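Side-chain contacts in lamina-associated polypeptide 2 isoforms alpha/zeta (Mus musculus, PDB 2V0X), which is a component of the nuclear lamina that forms a dimer through its C-terminal coiled-coil domain and probably binds lamin A and chromatin: residues I66-A69 with R70-V74; K132-Q135 with A136-Q140; P75-D79 with E80-F84. The protein carries 2 engineered substitutions. All blocks are in the same frame, centred on the assembly; numbering follows the deposited sequence.

Interaction 1 of 3, residues I66-A69 with R70-V74; sequences IEAA and RILSV
Arg-70 folds its guanidinium back over the backbone of Ile-66 and Glu-67, one turn earlier in the short helix 66-72, near the C-terminal end of that helix. Leu-72 is its last helical residue, and Ser-73 is the first to leave helical angles. The arginine chain starts with CG opposite the backbone N (chi1 179°) and bends at its third torsion, which returns the group along the helix instead of sending it outward. The carbonyl O of Ile-66 lies over one face of the guanidinium, while Arg-70 NH1 comes within 3.6 Å of Glu-67 CA. The nearby opposite charge of Glu-67 stays apart: Glu-67 OE1 and Arg-70 NH2 are 5.0 Å from each other, so any attraction is probably a diffuse one. A long flexible arginine suits this partly exposed side, where it also packs on Lys-215 of the second subunit.

The other side chains pack on helix 100-146 and on the second subunit. Ala-68 CB meets Leu-72 CD1 at 3.9 Å, and Leu-72 also packs on Ala-118 and Gln-122 of helix 100-146; Leu-35 of the second subunit packs on Ala-68, whose small size probably allows the close approach. Ile-71 is buried against Trp-47 of that subunit, its backbone N bonded to Glu-67 O at 3.2 Å. The last regular turn is closed by Leu-72 N, which donates to Ala-68 O at 2.8 Å.

The hydroxyl of Ser-73 serves the next carbonyl. OG lies between the backbone N and the carbonyl carbon (chi1 51°), from where it donates to Ala-69 O over 2.8 Å, nearly along the C=O axis.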
ATOM      1  N   ILE B  66       1.226  18.943 -10.710  1.00 41.38           N
ATOM      2  CA  ILE B  66       2.143  19.502  -9.724  1.00 41.11           C
ATOM      3  C   ILE B  66       1.764  18.904  -8.361  1.00 40.12           C
ATOM      4  O   ILE B  66       2.628  18.513  -7.573  1.00 41.47           O
ATOM      5  CB  ILE B  66       2.009  21.048  -9.691  1.00 43.59           C
ATOM      6  CG1 ILE B  66       2.495  21.643 -11.024  1.00 53.49           C
ATOM      7  CG2 ILE B  66       2.783  21.646  -8.519  1.00 43.29           C
ATOM      8  CD1 ILE B  66       2.151  23.114 -11.211  1.00 55.15           C
ATOM      9  N   GLU B  67       0.462  18.742  -8.148  1.00 37.64           N
ATOM     10  CA  GLU B  67      -0.066  18.210  -6.896  1.00 39.15           C
ATOM     11  C   GLU B  67       0.359  16.769  -6.616  1.00 38.40           C
ATOM     12  O   GLU B  67       0.771  16.440  -5.503  1.00 41.05           O
ATOM     13  CB  GLU B  67      -1.599  18.300  -6.870  1.00 45.04           C
ATOM     14  CG  GLU B  67      -2.180  19.728  -6.804  1.00 71.28           C
ATOM     15  CD  GLU B  67      -2.147  20.506  -8.128  1.00 79.26           C
ATOM     16  OE1 GLU B  67      -2.330  21.741  -8.080  1.00 83.85           O
ATOM     17  OE2 GLU B  67      -1.962  19.909  -9.211  1.00 62.32           O
ATOM     18  N   ALA B  68       0.260  15.912  -7.619  1.00 32.65           N
ATOM     19  CA  ALA B  68       0.617  14.520  -7.417  1.00 32.02           C
ATOM     20  C   ALA B  68       2.127  14.375  -7.287  1.00 35.76           C
ATOM     21  O   ALA B  68       2.595  13.523  -6.545  1.00 36.63           O
ATOM     22  CB  ALA B  68       0.084  13.669  -8.533  1.00 30.84           C
ATOM     23  N   ALA B  69       2.877  15.236  -7.977  1.00 39.94           N
ATOM     24  CA  ALA B  69       4.334  15.209  -7.925  1.00 40.51           C
ATOM     25  C   ALA B  69       4.803  15.506  -6.499  1.00 41.32           C
ATOM     26  O   ALA B  69       5.725  14.864  -5.985  1.00 44.18           O
ATOM     27  CB  ALA B  69       4.932  16.222  -8.910  1.00 40.08           C
ATOM     28  N   ARG B  70       4.157  16.470  -5.858  1.00 38.70           N
ATOM     29  CA  ARG B  70       4.517  16.817  -4.485  1.00 40.67           C
ATOM     30  C   ARG B  70       4.197  15.642  -3.547  1.00 41.58           C
ATOM     31  O   ARG B  70       5.016  15.235  -2.733  1.00 42.70           O
ATOM     32  CB  ARG B  70       3.729  18.043  -4.032  1.00 41.24           C
ATOM     33  CG  ARG B  70       4.016  18.480  -2.608  1.00 53.26           C
ATOM     34  CD  ARG B  70       2.886  19.330  -2.041  1.00 66.85           C
ATOM     35  NE  ARG B  70       2.473  20.388  -2.956  1.00 87.77           N
ATOM     36  CZ  ARG B  70       1.334  20.377  -3.647  1.00105.79           C
ATOM     37  NH1 ARG B  70       0.485  19.362  -3.526  1.00100.58           N
ATOM     38  NH2 ARG B  70       1.055  21.373  -4.478  1.00111.66           N
ATOM     39  N   ILE B  71       3.002  15.092  -3.707  1.00 40.65           N
ATOM     40  CA  ILE B  71       2.503  13.993  -2.887  1.00 39.21           C
ATOM     41  C   ILE B  71       3.217  12.647  -3.022  1.00 37.26           C
ATOM     42  O   ILE B  71       3.530  12.006  -2.023  1.00 38.39           O
ATOM     43  CB  ILE B  71       0.981  13.834  -3.136  1.00 38.76           C
ATOM     44  CG1 ILE B  71       0.228  14.833  -2.269  1.00 41.55           C
ATOM     45  CG2 ILE B  71       0.494  12.384  -2.951  1.00 36.98           C
ATOM     46  CD1 ILE B  71      -1.226  14.998  -2.676  1.00 50.24           C
ATOM     47  N   LEU B  72       3.515  12.256  -4.254  1.00 32.32           N
ATOM     48  CA  LEU B  72       4.124  10.964  -4.538  1.00 30.99           C
ATOM     49  C   LEU B  72       5.604  10.795  -4.219  1.00 31.08           C
ATOM     50  O   LEU B  72       6.077   9.674  -4.029  1.00 33.67           O
ATOM     51  CB  LEU B  72       3.848  10.586  -5.996  1.00 31.44           C
ATOM     52  CG  LEU B  72       2.339  10.511  -6.265  1.00 31.47           C
ATOM     53  CD1 LEU B  72       2.080  10.377  -7.741  1.00 33.78           C
ATOM     54  CD2 LEU B  72       1.739   9.339  -5.507  1.00 31.86           C
ATOM     55  N   SER B  73       6.334  11.897  -4.171  1.00 29.44           N
ATOM     56  CA  SER B  73       7.751  11.815  -3.867  1.00 28.72           C
ATOM     57  C   SER B  73       8.035  11.816  -2.358  1.00 28.31           C
ATOM     58  O   SER B  73       7.403  12.536  -1.582  1.00 31.85           O
ATOM     59  CB  SER B  73       8.509  12.939  -4.579  1.00 31.61           C
ATOM     60  OG  SER B  73       7.902  14.202  -4.334  1.00 42.76           O
ATOM     61  N   VAL B  74       8.925  10.923  -1.946  1.00 25.83           N
ATOM     62  CA  VAL B  74       9.339  10.799  -0.554  1.00 24.81           C
ATOM     63  C   VAL B  74       9.699  12.220  -0.067  1.00 28.14           C
ATOM     64  O   VAL B  74      10.503  12.893  -0.685  1.00 30.17           O
ATOM     65  CB  VAL B  74      10.577   9.888  -0.483  1.00 23.23           C
ATOM     66  CG1 VAL B  74      11.147   9.866   0.916  1.00 24.71           C
ATOM     67  CG2 VAL B  74      10.234   8.482  -0.967  1.00 21.19           C
TER

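Interaction 2 of 3, residues K132-Q135 with A136-Q140; sequences KSLQ and ADISQ
Ile-138 lies one turn beyond Leu-134 on the long helix 100-146, which pairs with helix 152-196 in the coiled-coil core of the dimer. Followed outward, its side chain runs back along the preceding turn. CB sits 3.6 Å from Leu-134 O, the same carbonyl that accepts the backbone N of Ile-138 at 3.0 Å. CG1 is opposite the carbonyl carbon of its own residue (chi1 -73°), and this brings it to 3.2 Å from Leu-134 O. At the tip, CD1 reaches the leucine branch, with Leu-134 CD1 3.8 Å away, and the two side chains cross obliquely. Branched aliphatic residues suit this buried face, because each can fill a place between helices: Leu-134 also packs on Thr-162 and Leu-169 of its own chain and on Leu-134 of the second subunit, whereas Ile-138 meets Thr-162 of that subunit.

Polar neighbours flank these two side chains. Gln-135 is buried, yet its NE2 is satisfied by a hydrogen bond to Ser-167 OG of the second subunit, so the amide ties the two chains together. Asp-137 touches Thr-162 of its own chain, and its OD1 forms a long, weak ion pair with Arg-161.

Ser-139 folds its hydroxyl back onto the helix, a common way for a serine to satisfy itself within one. Its OG donates to Ala-136 O at 2.7 Å from above the carbonyl plane, 39° out of it, and Gln-140 N, 3.0 Å from Ala-136 O, approaches from the same face.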
ATOM      1  N   LYS B 132     -14.541   2.972 -12.945  1.00 30.88           N
ATOM      2  CA  LYS B 132     -15.593   3.912 -13.304  1.00 33.10           C
ATOM      3  C   LYS B 132     -15.888   3.840 -14.816  1.00 38.24           C
ATOM      4  O   LYS B 132     -17.051   3.853 -15.225  1.00 41.73           O
ATOM      5  CB  LYS B 132     -15.175   5.331 -12.893  1.00 31.47           C
ATOM      6  CG  LYS B 132     -16.325   6.336 -12.725  1.00 46.35           C
ATOM      7  CD  LYS B 132     -17.244   5.937 -11.565  1.00 70.21           C
ATOM      8  CE  LYS B 132     -18.307   6.994 -11.272  1.00 99.02           C
ATOM      9  NZ  LYS B 132     -17.730   8.250 -10.706  1.00110.39           N
ATOM     10  N   SER B 133     -14.847   3.737 -15.638  1.00 39.37           N
ATOM     11  CA  SER B 133     -15.029   3.651 -17.085  1.00 40.02           C
ATOM     12  C   SER B 133     -15.794   2.383 -17.415  1.00 40.35           C
ATOM     13  O   SER B 133     -16.707   2.390 -18.239  1.00 40.11           O
ATOM     14  CB  SER B 133     -13.680   3.627 -17.815  1.00 43.91           C
ATOM     15  OG  SER B 133     -12.975   4.834 -17.595  1.00 60.72           O
ATOM     16  N   LEU B 134     -15.403   1.298 -16.758  1.00 40.11           N
ATOM     17  CA  LEU B 134     -16.021   0.003 -16.943  1.00 39.36           C
ATOM     18  C   LEU B 134     -17.517   0.053 -16.620  1.00 41.82           C
ATOM     19  O   LEU B 134     -18.334  -0.549 -17.337  1.00 44.48           O
ATOM     20  CB  LEU B 134     -15.304  -1.022 -16.068  1.00 37.18           C
ATOM     21  CG  LEU B 134     -15.916  -2.371 -15.699  1.00 35.27           C
ATOM     22  CD1 LEU B 134     -16.172  -3.229 -16.903  1.00 33.60           C
ATOM     23  CD2 LEU B 134     -14.956  -3.061 -14.747  1.00 39.16           C
ATOM     24  N   GLN B 135     -17.891   0.785 -15.571  1.00 40.68           N
ATOM     25  CA  GLN B 135     -19.306   0.840 -15.242  1.00 40.78           C
ATOM     26  C   GLN B 135     -20.138   1.656 -16.224  1.00 39.90           C
ATOM     27  O   GLN B 135     -21.278   1.303 -16.488  1.00 42.46           O
ATOM     28  CB  GLN B 135     -19.590   1.167 -13.769  1.00 41.64           C
ATOM     29  CG  GLN B 135     -19.303   2.547 -13.247  1.00 52.13           C
ATOM     30  CD  GLN B 135     -19.636   2.654 -11.746  1.00 51.05           C
ATOM     31  OE1 GLN B 135     -18.886   3.231 -10.970  1.00 64.95           O
ATOM     32  NE2 GLN B 135     -20.753   2.065 -11.346  1.00 37.39           N
ATOM     33  N   ALA B 136     -19.550   2.694 -16.807  1.00 36.87           N
ATOM     34  CA  ALA B 136     -20.247   3.503 -17.798  1.00 36.93           C
ATOM     35  C   ALA B 136     -20.452   2.636 -19.063  1.00 38.07           C
ATOM     36  O   ALA B 136     -21.509   2.675 -19.699  1.00 40.50           O
ATOM     37  CB  ALA B 136     -19.435   4.745 -18.132  1.00 37.12           C
ATOM     38  N   ASP B 137     -19.454   1.826 -19.397  1.00 38.12           N
ATOM     39  CA  ASP B 137     -19.556   0.947 -20.556  1.00 39.71           C
ATOM     40  C   ASP B 137     -20.613  -0.146 -20.360  1.00 41.10           C
ATOM     41  O   ASP B 137     -21.368  -0.456 -21.288  1.00 41.98           O
ATOM     42  CB  ASP B 137     -18.206   0.302 -20.873  1.00 42.57           C
ATOM     43  CG  ASP B 137     -17.238   1.259 -21.569  1.00 53.12           C
ATOM     44  OD1 ASP B 137     -17.640   2.384 -21.939  1.00 55.16           O
ATOM     45  OD2 ASP B 137     -16.063   0.874 -21.751  1.00 54.26           O
ATOM     46  N   ILE B 138     -20.642  -0.745 -19.169  1.00 39.72           N
ATOM     47  CA  ILE B 138     -21.614  -1.791 -18.860  1.00 38.01           C
ATOM     48  C   ILE B 138     -23.027  -1.253 -19.069  1.00 37.53           C
ATOM     49  O   ILE B 138     -23.854  -1.910 -19.701  1.00 37.92           O
ATOM     50  CB  ILE B 138     -21.475  -2.321 -17.406  1.00 37.97           C
ATOM     51  CG1 ILE B 138     -20.214  -3.183 -17.281  1.00 34.80           C
ATOM     52  CG2 ILE B 138     -22.713  -3.143 -17.005  1.00 38.68           C
ATOM     53  CD1 ILE B 138     -19.799  -3.453 -15.855  1.00 36.15           C
ATOM     54  N   SER B 139     -23.299  -0.058 -18.555  1.00 35.85           N
ATOM     55  CA  SER B 139     -24.617   0.512 -18.735  1.00 38.49           C
ATOM     56  C   SER B 139     -24.870   0.807 -20.217  1.00 42.31           C
ATOM     57  O   SER B 139     -25.982   0.623 -20.700  1.00 46.25           O
ATOM     58  CB  SER B 139     -24.795   1.773 -17.887  1.00 38.97           C
ATOM     59  OG  SER B 139     -23.718   2.666 -18.072  1.00 48.83           O
ATOM     60  N   GLN B 140     -23.832   1.210 -20.949  1.00 42.73           N
ATOM     61  CA  GLN B 140     -24.002   1.503 -22.375  1.00 43.50           C
ATOM     62  C   GLN B 140     -24.440   0.247 -23.122  1.00 43.67           C
ATOM     63  O   GLN B 140     -25.320   0.302 -23.983  1.00 44.79           O
ATOM     64  CB  GLN B 140     -22.722   2.052 -23.001  1.00 46.22           C
ATOM     65  CG  GLN B 140     -22.983   2.747 -24.331  1.00 48.99           C
ATOM     66  CD  GLN B 140     -21.720   3.128 -25.067  1.00 48.89           C
ATOM     67  OE1 GLN B 140     -20.762   3.625 -24.478  1.00 46.34           O
ATOM     68  NE2 GLN B 140     -21.712   2.896 -26.371  1.00 59.12           N
TER

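Interaction 3 of 3, residues P75-D79 with E80-F84; sequences PKVDD and EILGF
Asp-78 has an extended backbone and Asp-79 a helical one, so the chain turns into helix 79-87 with Asp-78 O accepting Leu-82 N at 2.7 Å and, weakly, Ile-81 N. Asp-78 is the N-cap. Its CG stands opposite the backbone N (chi1 -161°), which brings OD2 round to Glu-80 N, 3.3 Å away along a nearly straight N-H (167°), met from above the carboxylate plane. Val-77, just before the cap, closes a hydrophobic staple: its CG1 touches Leu-82 CG at 4.0 Å, the two side chains crossing at about a right angle. Apolar branches suit both places, and Val-77 also packs on Leu-219 of the second subunit.

Glu-80 brings a second carboxylate close, its OE2 3.9 Å from Asp-78 OD2 and the two planes 62° apart, a closeness that would probably be unfavourable, and that a long, weak ion pair from Glu-80 OE1 to Lys-226 of the second subunit may partly offset. With an alanine here in place of Asp-78, Glu-80 N would probably be left without its capping acceptor and the first turn would be likely to fray. Acidic groups gathered at this helix start are probably favoured by the N-H groups of its first turn and the positive end of its dipole.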
ATOM      1  N   PRO B  75       9.079  12.694   1.024  1.00 29.10           N
ATOM      2  CA  PRO B  75       9.429  14.044   1.456  1.00 30.76           C
ATOM      3  C   PRO B  75      10.893  14.181   1.860  1.00 34.99           C
ATOM      4  O   PRO B  75      11.492  13.256   2.417  1.00 35.06           O
ATOM      5  CB  PRO B  75       8.457  14.310   2.597  1.00 29.55           C
ATOM      6  CG  PRO B  75       8.190  12.985   3.154  1.00 30.38           C
ATOM      7  CD  PRO B  75       8.116  12.074   1.943  1.00 30.14           C
ATOM      8  N   LYS B  76      11.471  15.314   1.485  1.00 39.65           N
ATOM      9  CA  LYS B  76      12.868  15.629   1.762  1.00 39.75           C
ATOM     10  C   LYS B  76      12.958  16.549   2.964  1.00 37.98           C
ATOM     11  O   LYS B  76      12.010  17.265   3.284  1.00 35.48           O
ATOM     12  CB  LYS B  76      13.478  16.317   0.534  1.00 51.30           C
ATOM     13  CG  LYS B  76      14.930  16.745   0.667  1.00 83.50           C
ATOM     14  CD  LYS B  76      15.408  17.476  -0.590  1.00 86.93           C
ATOM     15  CE  LYS B  76      14.773  18.858  -0.730  1.00 72.34           C
ATOM     16  NZ  LYS B  76      15.269  19.830   0.303  1.00 52.09           N
ATOM     17  N   VAL B  77      14.084  16.501   3.663  1.00 42.41           N
ATOM     18  CA  VAL B  77      14.276  17.368   4.816  1.00 46.28           C
ATOM     19  C   VAL B  77      14.767  18.707   4.274  1.00 46.85           C
ATOM     20  O   VAL B  77      15.668  18.760   3.432  1.00 44.61           O
ATOM     21  CB  VAL B  77      15.295  16.779   5.807  1.00 47.02           C
ATOM     22  CG1 VAL B  77      15.187  17.501   7.144  1.00 47.18           C
ATOM     23  CG2 VAL B  77      15.043  15.285   5.988  1.00 47.18           C
ATOM     24  N   ASP B  78      14.121  19.784   4.693  1.00 50.24           N
ATOM     25  CA  ASP B  78      14.498  21.106   4.210  1.00 53.49           C
ATOM     26  C   ASP B  78      15.756  21.642   4.888  1.00 53.04           C
ATOM     27  O   ASP B  78      15.939  21.472   6.088  1.00 52.85           O
ATOM     28  CB  ASP B  78      13.346  22.089   4.404  1.00 63.75           C
ATOM     29  CG  ASP B  78      13.491  23.316   3.541  1.00 89.59           C
ATOM     30  OD1 ASP B  78      13.146  23.232   2.342  1.00100.27           O
ATOM     31  OD2 ASP B  78      13.970  24.352   4.053  1.00 93.27           O
ATOM     32  N   ASP B  79      16.558  22.374   4.125  1.00 53.07           N
ATOM     33  CA  ASP B  79      17.809  22.958   4.607  1.00 54.00           C
ATOM     34  C   ASP B  79      17.698  23.839   5.845  1.00 54.03           C
ATOM     35  O   ASP B  79      18.601  23.834   6.676  1.00 53.53           O
ATOM     36  CB  ASP B  79      18.512  23.723   3.482  1.00 57.01           C
ATOM     37  CG  ASP B  79      18.892  22.826   2.317  1.00 68.61           C
ATOM     38  OD1 ASP B  79      18.949  23.332   1.175  1.00 75.18           O
ATOM     39  OD2 ASP B  79      19.135  21.616   2.539  1.00 66.14           O
ATOM     40  N   GLU B  80      16.611  24.592   5.981  1.00 56.59           N
ATOM     41  CA  GLU B  80      16.456  25.442   7.163  1.00 60.12           C
ATOM     42  C   GLU B  80      16.219  24.582   8.411  1.00 61.30           C
ATOM     43  O   GLU B  80      16.676  24.911   9.505  1.00 64.18           O
ATOM     44  CB  GLU B  80      15.326  26.471   6.982  1.00 66.47           C
ATOM     45  CG  GLU B  80      13.912  25.897   7.004  1.00100.90           C
ATOM     46  CD  GLU B  80      12.840  26.975   6.999  1.00135.95           C
ATOM     47  OE1 GLU B  80      12.501  27.488   8.087  1.00146.50           O
ATOM     48  OE2 GLU B  80      12.332  27.305   5.906  1.00149.13           O
ATOM     49  N   ILE B  81      15.507  23.474   8.245  1.00 60.35           N
ATOM     50  CA  ILE B  81      15.244  22.579   9.366  1.00 58.71           C
ATOM     51  C   ILE B  81      16.504  21.747   9.619  1.00 55.27           C
ATOM     52  O   ILE B  81      16.884  21.518  10.759  1.00 56.03           O
ATOM     53  CB  ILE B  81      14.039  21.637   9.085  1.00 59.99           C
ATOM     54  CG1 ILE B  81      12.790  22.454   8.742  1.00 70.79           C
ATOM     55  CG2 ILE B  81      13.760  20.754  10.292  1.00 57.37           C
ATOM     56  CD1 ILE B  81      12.332  23.395   9.845  1.00 75.26           C
ATOM     57  N   LEU B  82      17.148  21.322   8.539  1.00 51.03           N
ATOM     58  CA  LEU B  82      18.366  20.518   8.599  1.00 49.73           C
ATOM     59  C   LEU B  82      19.505  21.334   9.213  1.00 49.12           C
ATOM     60  O   LEU B  82      20.298  20.823  10.013  1.00 47.59           O
ATOM     61  CB  LEU B  82      18.759  20.062   7.192  1.00 48.63           C
ATOM     62  CG  LEU B  82      18.994  18.566   7.010  1.00 47.13           C
ATOM     63  CD1 LEU B  82      19.375  18.278   5.557  1.00 45.80           C
ATOM     64  CD2 LEU B  82      20.084  18.093   7.970  1.00 48.49           C
ATOM     65  N   GLY B  83      19.568  22.604   8.823  1.00 48.66           N
ATOM     66  CA  GLY B  83      20.578  23.508   9.337  1.00 48.34           C
ATOM     67  C   GLY B  83      20.337  23.707  10.811  1.00 48.94           C
ATOM     68  O   GLY B  83      21.270  23.629  11.611  1.00 52.83           O
ATOM     69  N   PHE B  84      19.075  23.897  11.179  1.00 48.54           N
ATOM     70  CA  PHE B  84      18.708  24.090  12.576  1.00 51.80           C
ATOM     71  C   PHE B  84      19.042  22.854  13.424  1.00 51.76           C
ATOM     72  O   PHE B  84      19.566  22.975  14.533  1.00 52.30           O
ATOM     73  CB  PHE B  84      17.217  24.417  12.698  1.00 53.89           C
ATOM     74  CG  PHE B  84      16.789  24.793  14.091  1.00 57.63           C
ATOM     75  CD1 PHE B  84      17.185  26.007  14.651  1.00 60.45           C
ATOM     76  CD2 PHE B  84      15.993  23.936  14.845  1.00 59.35           C
ATOM     77  CE1 PHE B  84      16.794  26.364  15.946  1.00 62.65           C
ATOM     78  CE2 PHE B  84      15.594  24.280  16.141  1.00 61.20           C
ATOM     79  CZ  PHE B  84      15.997  25.498  16.693  1.00 62.28           C
TER

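From the N terminus, the chain meets interaction 1 first, on helix 66-72, then interaction 3 directly after it, where the linker enters helix 79-87, and finally interaction 2, far along helix 100-146. Each closes no more than a turn or so of chain; the three follow in series, and none nests within or crosses another. The centres of interactions 1 and 3 are about 18 Å apart, and those of interactions 2 and 3 about 47 Å. Interaction 1 joins its short helix to helix 100-146, whereas interaction 2 packs that long helix against helix 152-196. All three reach the second subunit, so the short helices and the coiled-coil core alike contribute to the dimer.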